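Local atomic coordinates of arginase 1, mitochondrial (Arabidopsis thaliana, PDB entry 6VSU), a protein that hydrolyses L-arginine to urea and L-ornithine with two manganese ions per subunit, and also converts agmatine to urea and putrescine. Residues 22-27 / 122-127; 51-56 / 109-114; 69-74 / 304-309; 165-170 / 202-207; 244-249 / 283-288. All coordinates share one frame; numbering follows the deposited sequence.

Contact 1 of 5, residues 22-27 / 122-127; sequences LIRERA and VKLVME
The helical bond from Ala27 N to Ile23 O, 2.9 Å long, joins two residues of helix 7-37 that both touch helix 111-126. No hydrogen bond crosses the contact. Leu124 carries it: its CG lies 3.9 Å from Arg24 CB, and its CD2 reaches over the backbone to within 4.0 Å of Arg24 N. A first torsion far from any staggered value (chi1 -110°) turns the branch this way. CD2 also meets Ile23 CG2 at 4.2 Å. One turn on, Ala27 CB faces Leu124 O at 4.1 Å, beside Val125. An alanine at Leu124 would probably leave Ile23 and Arg24 CB without their apolar partner and open a gap between the helices. Toward the sheet, Ala27 and Val125 both pack on Val96 of strand 93-98, and Arg26 hydrogen-bonds through NE to Val96 O and through NH2 to Asp98 O. The axes of the two short segments come within 9.2 Å at 22°, as neighbouring helices layered on one face of the parallel sheet of this alpha/beta arginase fold.

Contact 2 of 5, residues 51-56 / 109-114; sequences LGHNSS and VDDDRL
His53 and Asp111 meet tip to tip: His53 NE2 donates to the syn lone pair of Asp111 OD1 at 2.7 Å, almost straight (176°), with the oxygen in the ring plane. Ring and carboxylate are close to coplanar. At the same ring edge Leu114 CD2 touches His53 CE1 at 3.6 Å, and the same methyl meets Leu51 CD1 at 3.8 Å. With CG between the backbone N and carbonyl carbon (chi1 68°), the imidazole reaches out to the helix start. A leucine in place of His53 would probably leave Asp111 OD1 without its ring N-H, with a bridging water as its remaining donor among the groups described. This water accepts from Asn54 ND2 and donates to Asp111 OD1 at 2.8 Å. Asn54 is itself held by Asn176, whose ND2 donates to Asn54 OD1, and by Ser141. Behind Asp111, Asp110 OD1 accepts from Arg113 N at 3.0 Å as N-cap; the helix start would probably also steady the Asp111 charge. The type I turn Gly52-Ser55 leads on to Ser56, an L-ornithine-binding residue. The His-carboxylate pair thus ties the N-terminal end of helix 111-126 to the loop that follows strand 43-48 and borders the active site.

Contact 3 of 5, residues 69-74 / 304-309; sequences REAIWC and TAMVAA
Ala71 is the bump of this contact, and helix 303-319 supplies the hollow. Ala71 CB enters between three residues of that helix, lying 3.4 Å from Ala305 O, 3.5 Å from Ala309 CB and 3.6 Å from Met306 SD. Ala305 CB closes the hollow at slightly longer range. The fit is reciprocal: Ala309 CB fills a dent in helix 64-72 walled by Ala71 CB, by Ile72 N at 3.5 Å and by Ile72 CG1 at 3.6 Å. Ile72 CG1 is placed there by standing beside its own backbone N (chi1 -68°). With methyl groups as the bumps, the backbones come very close, Ile72 CA and Ala309 CA being 4.9 Å apart. Met306 forms the raised margin. Its chain folds back at chi2 (-69°) and again at chi3, which lays the sulphur alongside Ala71 and swings the methyl CE past the helix end to Cys74 CB, 4.3 Å away. There Trp73 has already left the helical path. Cys74 and Met306 also pack on Phe57 and Ile264 of a neighbouring subunit, and Cys74 O accepts from Thr77 OG1. This is close alanine-to-alanine helix packing between helix 64-72 and the final helix of the arginase fold; directly after it comes the L-ornithine-binding stretch Gly75-Asn78, consistent with substrate being steadied across a subunit boundary in plant arginases.

Contact 4 of 5, residues 165-170 / 202-207; sequences AHPDIY and RSINQE. With MN (manganese (II) ion), chain B; MN (manganese (II) ion), chain C; ORN (L-ornithine), chain D.
His166 leans on Ser203 at the binuclear manganese site of arginase, in the loop that follows strand 158-163. From CB, which lies 3.9 Å from NE of L-ornithine, the chain runs to CG set beside the backbone N (chi1 -52°). ND1 binds a manganese ion at 2.2 Å; Asp164, Asp249 and Asp251 are further ligands there. CD2 rests 3.5 Å from Ser203 CB, and NE2 at the tip 3.8 Å from that same carbon. Ornithine CD stands over the centre of one ring face, beside CE1, and Ala165 CB over the opposite face. Ala165 O stitches the segments, taking both Arg202 N (2.7 Å) and Ser203 N (3.0 Å). The Arg202 guanidinium lays a face on Ala165 CB while its NH2 is held by Asp251 O. Asp168 OD2 binds the second manganese, and a water bridges both metals. Farther along, Glu207, held through OE2 by Asp171, puts OE1 at the ring edge of Tyr170, 3.4 Å from its CD1; Tyr170 OH donates to ornithine O at 2.8 Å.

Contact 5 of 5, residues 244-249 / 283-288; sequences VYISID and ADVVGA. With MN (manganese (II) ion), chain B.
With CG anti to the backbone N (chi1 -174°), the Tyr245 side chain lies over the Gly287-Ala288 backbone, one ring face above Ala288 CA; Ile246, on the opposite face of the strand, has CG1 beside its backbone N (chi1 -55°), which brings CD1 across Val285 CG2 at 3.9 Å. Both residues stand on strand 244-249, parallel to strand 285-291 and joined to it through helix 271-280 as a beta-alpha-beta crossover in the central sheet. The pairing slips by one residue at a beta bulge between Val244 and Tyr245: Val244 pairs with Val285, Tyr245 with Gly287, and Val286 is the extra residue. Three backbone bonds carry the strands through it: Val244 N to Asp284 O at 2.9 Å, Val286 N to Val244 O at 2.8 Å, and Ile246 N to Gly287 O at 3.1 Å. Gly287 has no CB, and one there would press tightly on Tyr245 CD2. The phenol of Tyr245 finds its polar partner in Asp289 OD2. On the other sheet face, Val244 CG2 touches Ala283 CB at 3.5 Å; Ile246 packs on Leu315, and Val285 and Ala288 on Ile319, of helix 303-319. Ser247 OG, on the Tyr245 face, bonds to His140 NE2 and so probably helps to orient this manganese ligand. At the strand's end Asp249 OD2 binds a manganese ion at 2.3 Å.

From the N terminus, helix 7-37 opens contact 1, the loop after strand 43-48 opens contact 2, and helix 64-72 opens contact 3. Helix 111-126 then closes contact 2 at its start and contact 1 near its end, so contact 2 sits within contact 1. Contact 3 stays open, crossing both, until helix 303-319 returns. Within that span contacts 4 and 5 close in series: 165-170 with 202-207, then 244-249 with 283-288. These two share a manganese ion and a water, with nearest atoms about 4 Å apart. Contacts 1 and 3 join helices, contact 2 a loop and a helix start, contact 4 two active-site loops; contact 5 pairs two central strands, one of which ends at the metals.

Contact 1 of 5, residues 22-27 / 122-127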
# COMPACT_ATOMS: atom_id res chain seq x y z
N LEU E 22 -1.43 -20.44 34.00
CA LEU E 22 -0.30 -19.84 33.27
C LEU E 22 -0.26 -18.32 33.53
O LEU E 22 0.87 -17.77 33.73
CB LEU E 22 -0.46 -20.16 31.79
CG LEU E 22 0.61 -19.60 30.86
CD1 LEU E 22 2.02 -19.87 31.38
CD2 LEU E 22 0.51 -20.24 29.48
N ILE E 23 -1.42 -17.65 33.48
CA ILE E 23 -1.51 -16.19 33.79
C ILE E 23 -1.11 -16.03 35.26
O ILE E 23 -0.38 -15.09 35.58
CB ILE E 23 -2.92 -15.65 33.55
CG1 ILE E 23 -3.38 -15.87 32.10
CG2 ILE E 23 -3.03 -14.20 33.95
CD1 ILE E 23 -2.57 -15.10 31.10
N ARG E 24 -1.60 -16.90 36.15
CA ARG E 24 -1.29 -16.70 37.58
C ARG E 24 0.22 -16.76 37.82
O ARG E 24 0.73 -15.89 38.51
CB ARG E 24 -2.02 -17.73 38.45
CG ARG E 24 -1.55 -17.74 39.90
CD ARG E 24 -2.40 -18.56 40.85
NE ARG E 24 -3.40 -19.38 40.20
CZ ARG E 24 -3.23 -20.62 39.79
NH1 ARG E 24 -2.06 -21.22 39.97
NH2 ARG E 24 -4.22 -21.25 39.20
N GLU E 25 0.92 -17.69 37.17
CA GLU E 25 2.37 -17.87 37.42
C GLU E 25 3.14 -16.68 36.83
O GLU E 25 4.11 -16.28 37.41
CB GLU E 25 2.87 -19.19 36.86
CG GLU E 25 2.19 -20.40 37.43
CD GLU E 25 2.54 -20.75 38.88
OE1 GLU E 25 3.35 -20.05 39.55
OE2 GLU E 25 1.94 -21.70 39.34
N ARG E 26 2.73 -16.19 35.66
CA ARG E 26 3.40 -15.02 35.04
C ARG E 26 3.19 -13.78 35.92
O ARG E 26 4.18 -13.08 36.18
CB ARG E 26 2.91 -14.81 33.60
CG ARG E 26 3.17 -15.99 32.68
CD ARG E 26 3.20 -15.65 31.20
NE ARG E 26 1.95 -15.11 30.70
CZ ARG E 26 1.20 -15.66 29.76
NH1 ARG E 26 1.57 -16.78 29.18
NH2 ARG E 26 0.07 -15.07 29.39
N ALA E 27 1.98 -13.59 36.43
CA ALA E 27 1.62 -12.46 37.31
C ALA E 27 2.43 -12.55 38.60
O ALA E 27 2.92 -11.51 39.08
CB ALA E 27 0.14 -12.40 37.57
N VAL E 122 -8.12 -11.00 34.82
CA VAL E 122 -7.95 -9.65 35.41
C VAL E 122 -7.78 -9.76 36.94
O VAL E 122 -6.92 -9.09 37.47
CB VAL E 122 -9.14 -8.75 35.04
CG1 VAL E 122 -9.01 -7.41 35.79
CG2 VAL E 122 -9.20 -8.53 33.54
N LYS E 123 -8.54 -10.60 37.62
CA LYS E 123 -8.43 -10.65 39.10
C LYS E 123 -7.04 -11.17 39.49
O LYS E 123 -6.51 -10.70 40.49
CB LYS E 123 -9.54 -11.54 39.65
CG LYS E 123 -10.91 -10.96 39.39
CD LYS E 123 -11.97 -11.49 40.33
CE LYS E 123 -13.33 -11.05 39.85
NZ LYS E 123 -14.42 -11.48 40.76
N LEU E 124 -6.48 -12.08 38.70
CA LEU E 124 -5.17 -12.72 39.00
C LEU E 124 -4.09 -11.63 38.97
O LEU E 124 -3.19 -11.64 39.78
CB LEU E 124 -4.93 -13.74 37.89
CG LEU E 124 -4.98 -15.25 38.16
CD1 LEU E 124 -5.76 -15.66 39.38
CD2 LEU E 124 -5.47 -16.00 36.92
N VAL E 125 -4.19 -10.69 38.06
CA VAL E 125 -3.27 -9.51 38.05
C VAL E 125 -3.49 -8.68 39.32
O VAL E 125 -2.48 -8.39 40.02
CB VAL E 125 -3.48 -8.64 36.80
CG1 VAL E 125 -2.57 -7.43 36.86
CG2 VAL E 125 -3.24 -9.43 35.54
N MET E 126 -4.75 -8.37 39.65
CA MET E 126 -5.11 -7.45 40.75
C MET E 126 -4.69 -8.04 42.09
O MET E 126 -4.29 -7.24 42.97
CB MET E 126 -6.61 -7.13 40.78
CG MET E 126 -7.04 -6.38 39.51
SD MET E 126 -8.82 -6.04 39.52
CE MET E 126 -8.86 -4.82 40.83
N GLU E 127 -4.71 -9.38 42.17
CA GLU E 127 -4.33 -10.20 43.35
C GLU E 127 -2.84 -10.03 43.64
O GLU E 127 -2.45 -10.30 44.78
CB GLU E 127 -4.79 -11.65 43.18
CG GLU E 127 -6.24 -11.84 43.58
CD GLU E 127 -6.96 -13.08 43.06
OE1 GLU E 127 -6.29 -13.99 42.56
OE2 GLU E 127 -8.19 -13.12 43.18

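Contact 2 of 5, residues 51-56 / 109-114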
# COMPACT_ATOMS: atom_id res chain seq x y z
N LEU E 51 -9.16 -11.15 21.26
CA LEU E 51 -10.55 -11.57 21.01
C LEU E 51 -11.12 -10.62 19.96
O LEU E 51 -11.13 -9.42 20.18
CB LEU E 51 -11.32 -11.51 22.33
CG LEU E 51 -12.69 -12.12 22.30
CD1 LEU E 51 -13.08 -12.60 23.68
CD2 LEU E 51 -13.72 -11.14 21.76
N GLY E 52 -11.67 -11.14 18.88
CA GLY E 52 -12.36 -10.27 17.89
C GLY E 52 -13.68 -10.83 17.40
O GLY E 52 -14.23 -10.21 16.49
N HIS E 53 -14.17 -11.96 17.91
CA HIS E 53 -15.34 -12.63 17.29
C HIS E 53 -16.68 -11.98 17.72
O HIS E 53 -17.74 -12.41 17.24
CB HIS E 53 -15.32 -14.13 17.54
CG HIS E 53 -15.54 -14.51 18.96
ND1 HIS E 53 -14.53 -14.43 19.91
CD2 HIS E 53 -16.65 -14.98 19.60
CE1 HIS E 53 -15.02 -14.84 21.08
NE2 HIS E 53 -16.33 -15.18 20.91
N ASN E 54 -16.66 -11.00 18.59
CA ASN E 54 -17.86 -10.22 19.00
C ASN E 54 -18.01 -8.95 18.14
O ASN E 54 -19.01 -8.22 18.37
CB ASN E 54 -17.80 -9.94 20.49
CG ASN E 54 -18.08 -11.19 21.27
OD1 ASN E 54 -18.96 -11.97 20.86
ND2 ASN E 54 -17.34 -11.42 22.33
N SER E 55 -17.08 -8.72 17.20
CA SER E 55 -17.07 -7.61 16.22
C SER E 55 -18.23 -7.78 15.25
O SER E 55 -18.55 -8.86 14.91
CB SER E 55 -15.73 -7.56 15.48
OG SER E 55 -14.68 -7.34 16.39
N SER E 56 -18.79 -6.70 14.78
CA SER E 56 -19.94 -6.72 13.85
C SER E 56 -19.46 -6.59 12.41
O SER E 56 -20.26 -6.82 11.57
CB SER E 56 -20.92 -5.60 14.17
OG SER E 56 -20.24 -4.34 14.22
N VAL E 109 -15.60 -23.76 23.90
CA VAL E 109 -16.08 -23.09 25.14
C VAL E 109 -17.03 -21.96 24.72
O VAL E 109 -16.67 -21.16 23.84
CB VAL E 109 -14.91 -22.60 26.01
CG1 VAL E 109 -15.37 -21.64 27.08
CG2 VAL E 109 -14.18 -23.73 26.62
N ASP E 110 -18.17 -21.87 25.37
CA ASP E 110 -19.21 -20.86 25.05
C ASP E 110 -18.76 -19.49 25.58
O ASP E 110 -17.74 -19.34 26.30
CB ASP E 110 -20.59 -21.33 25.56
CG ASP E 110 -20.78 -21.35 27.07
OD1 ASP E 110 -20.32 -20.45 27.78
OD2 ASP E 110 -21.33 -22.33 27.53
N ASP E 111 -19.48 -18.47 25.16
CA ASP E 111 -19.04 -17.08 25.40
C ASP E 111 -19.13 -16.75 26.90
O ASP E 111 -18.31 -15.98 27.36
CB ASP E 111 -19.82 -16.14 24.50
CG ASP E 111 -19.23 -16.05 23.08
OD1 ASP E 111 -17.95 -16.07 22.93
OD2 ASP E 111 -20.06 -15.89 22.14
N ASP E 112 -20.13 -17.25 27.62
CA ASP E 112 -20.29 -16.89 29.05
C ASP E 112 -19.03 -17.36 29.77
O ASP E 112 -18.43 -16.58 30.51
CB ASP E 112 -21.49 -17.59 29.68
CG ASP E 112 -22.85 -17.11 29.23
OD1 ASP E 112 -23.06 -15.92 29.00
OD2 ASP E 112 -23.71 -17.96 29.20
N ARG E 113 -18.65 -18.60 29.53
CA ARG E 113 -17.44 -19.20 30.14
C ARG E 113 -16.20 -18.46 29.66
O ARG E 113 -15.33 -18.21 30.49
CB ARG E 113 -17.39 -20.69 29.83
CG ARG E 113 -18.21 -21.50 30.81
CD ARG E 113 -18.86 -22.72 30.18
NE ARG E 113 -17.94 -23.77 29.76
CZ ARG E 113 -17.09 -24.37 30.57
NH1 ARG E 113 -16.28 -25.32 30.12
NH2 ARG E 113 -17.05 -24.00 31.85
N LEU E 114 -16.14 -18.08 28.39
CA LEU E 114 -14.94 -17.36 27.91
C LEU E 114 -14.86 -16.00 28.61
O LEU E 114 -13.75 -15.63 29.07
CB LEU E 114 -14.98 -17.22 26.40
CG LEU E 114 -13.90 -16.34 25.80
CD1 LEU E 114 -12.54 -16.91 26.14
CD2 LEU E 114 -14.08 -16.22 24.29
O HOH W 1 -16.95 -13.74 24.05
O HOH W 2 -19.87 -14.25 20.08

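Contact 3 of 5, residues 69-74 / 304-309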
# COMPACT_ATOMS: atom_id res chain seq x y z
N ARG E 69 2.54 -4.43 21.70
CA ARG E 69 3.76 -4.64 22.52
C ARG E 69 4.99 -4.34 21.68
O ARG E 69 5.87 -3.65 22.17
CB ARG E 69 3.88 -6.10 22.93
CG ARG E 69 2.81 -6.57 23.89
CD ARG E 69 3.18 -7.92 24.48
NE ARG E 69 2.21 -8.20 25.50
CZ ARG E 69 1.06 -8.82 25.29
NH1 ARG E 69 0.75 -9.24 24.08
NH2 ARG E 69 0.24 -9.01 26.29
N GLU E 70 5.00 -4.82 20.44
CA GLU E 70 6.17 -4.56 19.58
C GLU E 70 6.36 -3.04 19.51
O GLU E 70 7.49 -2.58 19.59
CB GLU E 70 5.95 -5.16 18.20
CG GLU E 70 7.15 -4.97 17.33
CD GLU E 70 6.95 -5.38 15.89
OE1 GLU E 70 7.92 -5.93 15.35
OE2 GLU E 70 5.85 -5.18 15.31
N ALA E 71 5.27 -2.29 19.29
CA ALA E 71 5.34 -0.84 19.01
C ALA E 71 5.78 -0.11 20.29
O ALA E 71 6.51 0.88 20.19
CB ALA E 71 4.01 -0.32 18.48
N ILE E 72 5.40 -0.61 21.45
CA ILE E 72 5.82 0.00 22.75
C ILE E 72 7.34 -0.01 22.83
O ILE E 72 7.89 0.97 23.35
CB ILE E 72 5.17 -0.70 23.95
CG1 ILE E 72 3.67 -0.48 24.02
CG2 ILE E 72 5.80 -0.25 25.24
CD1 ILE E 72 3.01 -1.43 25.04
N TRP E 73 7.99 -1.05 22.33
CA TRP E 73 9.46 -1.24 22.51
C TRP E 73 10.20 -0.98 21.22
O TRP E 73 11.34 -1.26 21.21
CB TRP E 73 9.75 -2.67 23.03
CG TRP E 73 9.09 -2.87 24.37
CD1 TRP E 73 8.06 -3.70 24.68
CD2 TRP E 73 9.38 -2.13 25.56
NE1 TRP E 73 7.71 -3.56 26.00
CE2 TRP E 73 8.52 -2.62 26.58
CE3 TRP E 73 10.33 -1.17 25.90
CZ2 TRP E 73 8.51 -2.11 27.87
CZ3 TRP E 73 10.33 -0.70 27.20
CH2 TRP E 73 9.44 -1.15 28.17
N CYS E 74 9.53 -0.43 20.19
CA CYS E 74 10.13 -0.16 18.87
C CYS E 74 11.42 0.63 19.08
O CYS E 74 11.46 1.55 19.93
CB CYS E 74 9.18 0.61 17.96
SG CYS E 74 9.95 1.04 16.40
N THR E 304 -1.00 2.90 13.20
CA THR E 304 -2.04 2.70 14.27
C THR E 304 -1.48 1.87 15.41
O THR E 304 -1.85 2.14 16.57
CB THR E 304 -3.40 2.22 13.73
OG1 THR E 304 -3.72 2.94 12.54
CG2 THR E 304 -4.49 2.46 14.74
N ALA E 305 -0.51 1.00 15.15
CA ALA E 305 0.19 0.24 16.22
C ALA E 305 0.92 1.25 17.11
O ALA E 305 0.87 1.08 18.31
CB ALA E 305 1.13 -0.81 15.65
N MET E 306 1.57 2.26 16.53
CA MET E 306 2.32 3.27 17.33
C MET E 306 1.34 4.17 18.10
O MET E 306 1.63 4.55 19.25
CB MET E 306 3.20 4.14 16.44
CG MET E 306 4.11 3.30 15.56
SD MET E 306 5.38 2.46 16.58
CE MET E 306 6.35 3.79 17.28
N VAL E 307 0.20 4.50 17.50
CA VAL E 307 -0.92 5.19 18.21
C VAL E 307 -1.36 4.36 19.42
O VAL E 307 -1.49 4.93 20.52
CB VAL E 307 -2.10 5.45 17.26
CG1 VAL E 307 -3.41 5.80 17.99
CG2 VAL E 307 -1.75 6.53 16.27
N ALA E 308 -1.69 3.08 19.21
CA ALA E 308 -2.15 2.21 20.31
C ALA E 308 -1.05 2.13 21.39
O ALA E 308 -1.40 2.22 22.59
CB ALA E 308 -2.53 0.84 19.81
N ALA E 309 0.19 1.91 20.99
CA ALA E 309 1.32 1.80 21.92
C ALA E 309 1.44 3.10 22.74
O ALA E 309 1.67 3.00 23.98
CB ALA E 309 2.58 1.47 21.19

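Contact 4 of 5, residues 165-170 / 202-207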
# COMPACT_ATOMS: atom_id res chain seq x y z
N ALA E 165 -15.92 6.57 19.19
CA ALA E 165 -16.86 7.12 18.18
C ALA E 165 -18.32 6.64 18.47
O ALA E 165 -19.26 7.30 18.00
CB ALA E 165 -16.39 6.76 16.77
N HIS E 166 -18.49 5.51 19.16
CA HIS E 166 -19.73 4.70 19.30
C HIS E 166 -20.05 4.55 20.77
O HIS E 166 -19.15 4.29 21.54
CB HIS E 166 -19.51 3.29 18.69
CG HIS E 166 -18.97 3.34 17.29
ND1 HIS E 166 -17.59 3.22 17.01
CD2 HIS E 166 -19.62 3.57 16.12
CE1 HIS E 166 -17.44 3.37 15.73
NE2 HIS E 166 -18.66 3.58 15.15
N PRO E 167 -21.32 4.63 21.22
CA PRO E 167 -21.64 4.44 22.64
C PRO E 167 -21.63 2.98 23.13
O PRO E 167 -21.59 2.76 24.28
CB PRO E 167 -23.03 5.06 22.79
CG PRO E 167 -23.57 5.12 21.41
CD PRO E 167 -22.42 5.17 20.43
N ASP E 168 -21.68 2.02 22.20
CA ASP E 168 -21.66 0.56 22.47
C ASP E 168 -22.72 0.16 23.52
O ASP E 168 -22.42 -0.61 24.46
CB ASP E 168 -20.24 0.14 22.82
CG ASP E 168 -19.31 0.32 21.64
OD1 ASP E 168 -19.82 0.40 20.51
OD2 ASP E 168 -18.10 0.36 21.85
N ILE E 169 -23.95 0.59 23.34
CA ILE E 169 -24.94 0.47 24.44
C ILE E 169 -26.27 -0.08 23.93
O ILE E 169 -27.30 -0.00 24.68
CB ILE E 169 -24.99 1.84 25.09
CG1 ILE E 169 -25.36 1.67 26.55
CG2 ILE E 169 -25.91 2.82 24.38
CD1 ILE E 169 -25.25 2.96 27.32
N TYR E 170 -26.26 -0.67 22.74
CA TYR E 170 -27.39 -1.46 22.22
C TYR E 170 -27.62 -2.60 23.23
O TYR E 170 -26.70 -3.14 23.82
CB TYR E 170 -27.10 -2.10 20.87
CG TYR E 170 -26.90 -1.20 19.68
CD1 TYR E 170 -27.98 -0.81 18.90
CD2 TYR E 170 -25.64 -0.83 19.26
CE1 TYR E 170 -27.82 -0.07 17.74
CE2 TYR E 170 -25.47 -0.06 18.11
CZ TYR E 170 -26.56 0.33 17.34
OH TYR E 170 -26.43 1.08 16.19
N ARG E 202 -19.72 9.99 17.68
CA ARG E 202 -20.20 10.64 16.44
C ARG E 202 -20.94 9.65 15.55
O ARG E 202 -21.21 9.98 14.39
CB ARG E 202 -19.00 11.28 15.74
CG ARG E 202 -17.81 10.33 15.64
CD ARG E 202 -16.61 11.05 15.12
NE ARG E 202 -15.56 10.17 14.74
CZ ARG E 202 -14.64 9.64 15.53
NH1 ARG E 202 -14.68 9.82 16.83
NH2 ARG E 202 -13.68 8.89 15.01
N SER E 203 -21.23 8.46 16.07
CA SER E 203 -22.06 7.45 15.40
C SER E 203 -23.01 6.90 16.45
O SER E 203 -22.60 6.06 17.29
CB SER E 203 -21.22 6.36 14.73
OG SER E 203 -22.05 5.33 14.19
N ILE E 204 -24.25 7.38 16.44
CA ILE E 204 -25.24 6.99 17.47
C ILE E 204 -26.62 7.17 16.85
O ILE E 204 -26.81 8.07 15.97
CB ILE E 204 -25.02 7.83 18.74
CG1 ILE E 204 -26.02 7.48 19.85
CG2 ILE E 204 -25.05 9.32 18.46
CD1 ILE E 204 -25.61 8.04 21.18
N ASN E 205 -27.54 6.32 17.26
CA ASN E 205 -28.92 6.37 16.73
C ASN E 205 -29.88 6.51 17.91
O ASN E 205 -29.40 6.57 19.03
CB ASN E 205 -29.21 5.17 15.85
CG ASN E 205 -29.14 3.83 16.55
OD1 ASN E 205 -28.86 3.70 17.75
ND2 ASN E 205 -29.47 2.81 15.81
N GLN E 206 -31.17 6.50 17.64
CA GLN E 206 -32.19 6.70 18.69
C GLN E 206 -32.01 5.64 19.77
O GLN E 206 -31.96 6.08 20.95
CB GLN E 206 -33.62 6.78 18.16
CG GLN E 206 -34.54 7.55 19.12
CD GLN E 206 -33.98 8.85 19.70
OE1 GLN E 206 -33.45 9.74 19.02
NE2 GLN E 206 -34.05 8.97 21.02
N GLU E 207 -31.81 4.36 19.41
CA GLU E 207 -31.57 3.28 20.42
C GLU E 207 -30.39 3.68 21.32
O GLU E 207 -30.50 3.56 22.51
CB GLU E 207 -31.39 1.87 19.82
CG GLU E 207 -31.26 0.80 20.92
CD GLU E 207 -31.08 -0.70 20.63
OE1 GLU E 207 -31.31 -1.13 19.48
OE2 GLU E 207 -30.75 -1.47 21.62
MN MN B . -15.93 2.56 18.37
MN MN C . -16.40 0.65 20.97
N ORN D . -22.58 -0.36 13.03
CA ORN D . -22.28 -0.39 14.48
CB ORN D . -20.80 -0.13 14.72
CG ORN D . -20.29 -0.58 16.07
CD ORN D . -18.80 -0.31 16.25
NE ORN D . -18.32 -0.31 17.63
C ORN D . -23.12 0.67 15.21
O ORN D . -24.13 1.10 14.64
OXT ORN D . -22.74 1.01 16.32
O HOH W 3 -17.41 1.20 19.17
O HOH W 4 -17.20 -1.24 19.68

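Contact 5 of 5, residues 244-249 / 283-288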
# COMPACT_ATOMS: atom_id res chain seq x y z
N VAL E 244 -11.30 5.02 39.12
CA VAL E 244 -11.71 5.34 37.73
C VAL E 244 -11.19 4.28 36.78
O VAL E 244 -10.00 3.88 36.89
CB VAL E 244 -11.22 6.72 37.36
CG1 VAL E 244 -11.65 7.01 35.94
CG2 VAL E 244 -11.66 7.80 38.35
N TYR E 245 -12.04 3.89 35.84
CA TYR E 245 -11.67 2.95 34.76
C TYR E 245 -11.69 3.74 33.45
O TYR E 245 -12.70 4.41 33.20
CB TYR E 245 -12.59 1.72 34.75
CG TYR E 245 -12.16 0.68 33.76
CD1 TYR E 245 -12.54 0.75 32.42
CD2 TYR E 245 -11.31 -0.37 34.13
CE1 TYR E 245 -12.08 -0.16 31.48
CE2 TYR E 245 -10.89 -1.32 33.21
CZ TYR E 245 -11.26 -1.21 31.88
OH TYR E 245 -10.90 -2.14 30.94
N ILE E 246 -10.64 3.63 32.63
CA ILE E 246 -10.62 4.33 31.33
C ILE E 246 -10.65 3.30 30.20
O ILE E 246 -9.71 2.48 30.11
CB ILE E 246 -9.39 5.24 31.25
CG1 ILE E 246 -9.33 6.20 32.43
CG2 ILE E 246 -9.38 5.96 29.91
CD1 ILE E 246 -8.07 7.08 32.48
N SER E 247 -11.64 3.37 29.33
CA SER E 247 -11.72 2.49 28.14
C SER E 247 -11.51 3.36 26.90
O SER E 247 -12.32 4.28 26.64
CB SER E 247 -13.04 1.74 28.08
OG SER E 247 -13.13 0.98 26.88
N ILE E 248 -10.47 3.05 26.13
CA ILE E 248 -10.18 3.81 24.88
C ILE E 248 -10.42 2.87 23.73
O ILE E 248 -9.61 1.95 23.53
CB ILE E 248 -8.77 4.38 24.89
CG1 ILE E 248 -8.50 5.11 26.22
CG2 ILE E 248 -8.63 5.29 23.69
CD1 ILE E 248 -7.28 6.02 26.20
N ASP E 249 -11.41 3.18 22.93
CA ASP E 249 -11.49 2.60 21.57
C ASP E 249 -10.66 3.52 20.70
O ASP E 249 -10.85 4.72 20.75
CB ASP E 249 -12.93 2.51 21.13
CG ASP E 249 -13.22 1.96 19.74
OD1 ASP E 249 -12.35 2.03 18.84
OD2 ASP E 249 -14.34 1.48 19.58
N ALA E 283 -7.83 11.63 38.67
CA ALA E 283 -8.41 10.29 38.85
C ALA E 283 -7.44 9.37 39.56
O ALA E 283 -6.30 9.42 39.28
CB ALA E 283 -8.80 9.71 37.53
N ASP E 284 -7.96 8.50 40.42
CA ASP E 284 -7.22 7.32 40.89
C ASP E 284 -7.60 6.20 39.94
O ASP E 284 -8.68 5.62 40.10
CB ASP E 284 -7.55 7.08 42.36
CG ASP E 284 -6.97 5.81 42.88
OD1 ASP E 284 -6.10 5.20 42.16
OD2 ASP E 284 -7.39 5.43 44.01
N VAL E 285 -6.77 5.96 38.94
CA VAL E 285 -7.12 5.04 37.83
C VAL E 285 -6.81 3.63 38.29
O VAL E 285 -5.68 3.36 38.68
CB VAL E 285 -6.38 5.39 36.53
CG1 VAL E 285 -6.75 4.42 35.40
CG2 VAL E 285 -6.67 6.83 36.10
N VAL E 286 -7.81 2.78 38.29
CA VAL E 286 -7.72 1.43 38.90
C VAL E 286 -7.55 0.43 37.78
O VAL E 286 -7.08 -0.64 38.05
CB VAL E 286 -8.93 1.06 39.76
CG1 VAL E 286 -8.90 1.88 41.06
CG2 VAL E 286 -10.27 1.21 39.02
N GLY E 287 -7.87 0.84 36.57
CA GLY E 287 -7.64 -0.00 35.40
C GLY E 287 -7.99 0.73 34.12
O GLY E 287 -8.64 1.81 34.19
N ALA E 288 -7.61 0.15 33.00
CA ALA E 288 -7.84 0.76 31.69
C ALA E 288 -7.84 -0.32 30.61
O ALA E 288 -7.35 -1.41 30.83
CB ALA E 288 -6.81 1.85 31.44
MN MN B . -15.93 2.56 18.37
O HOH W 3 -17.41 1.20 19.17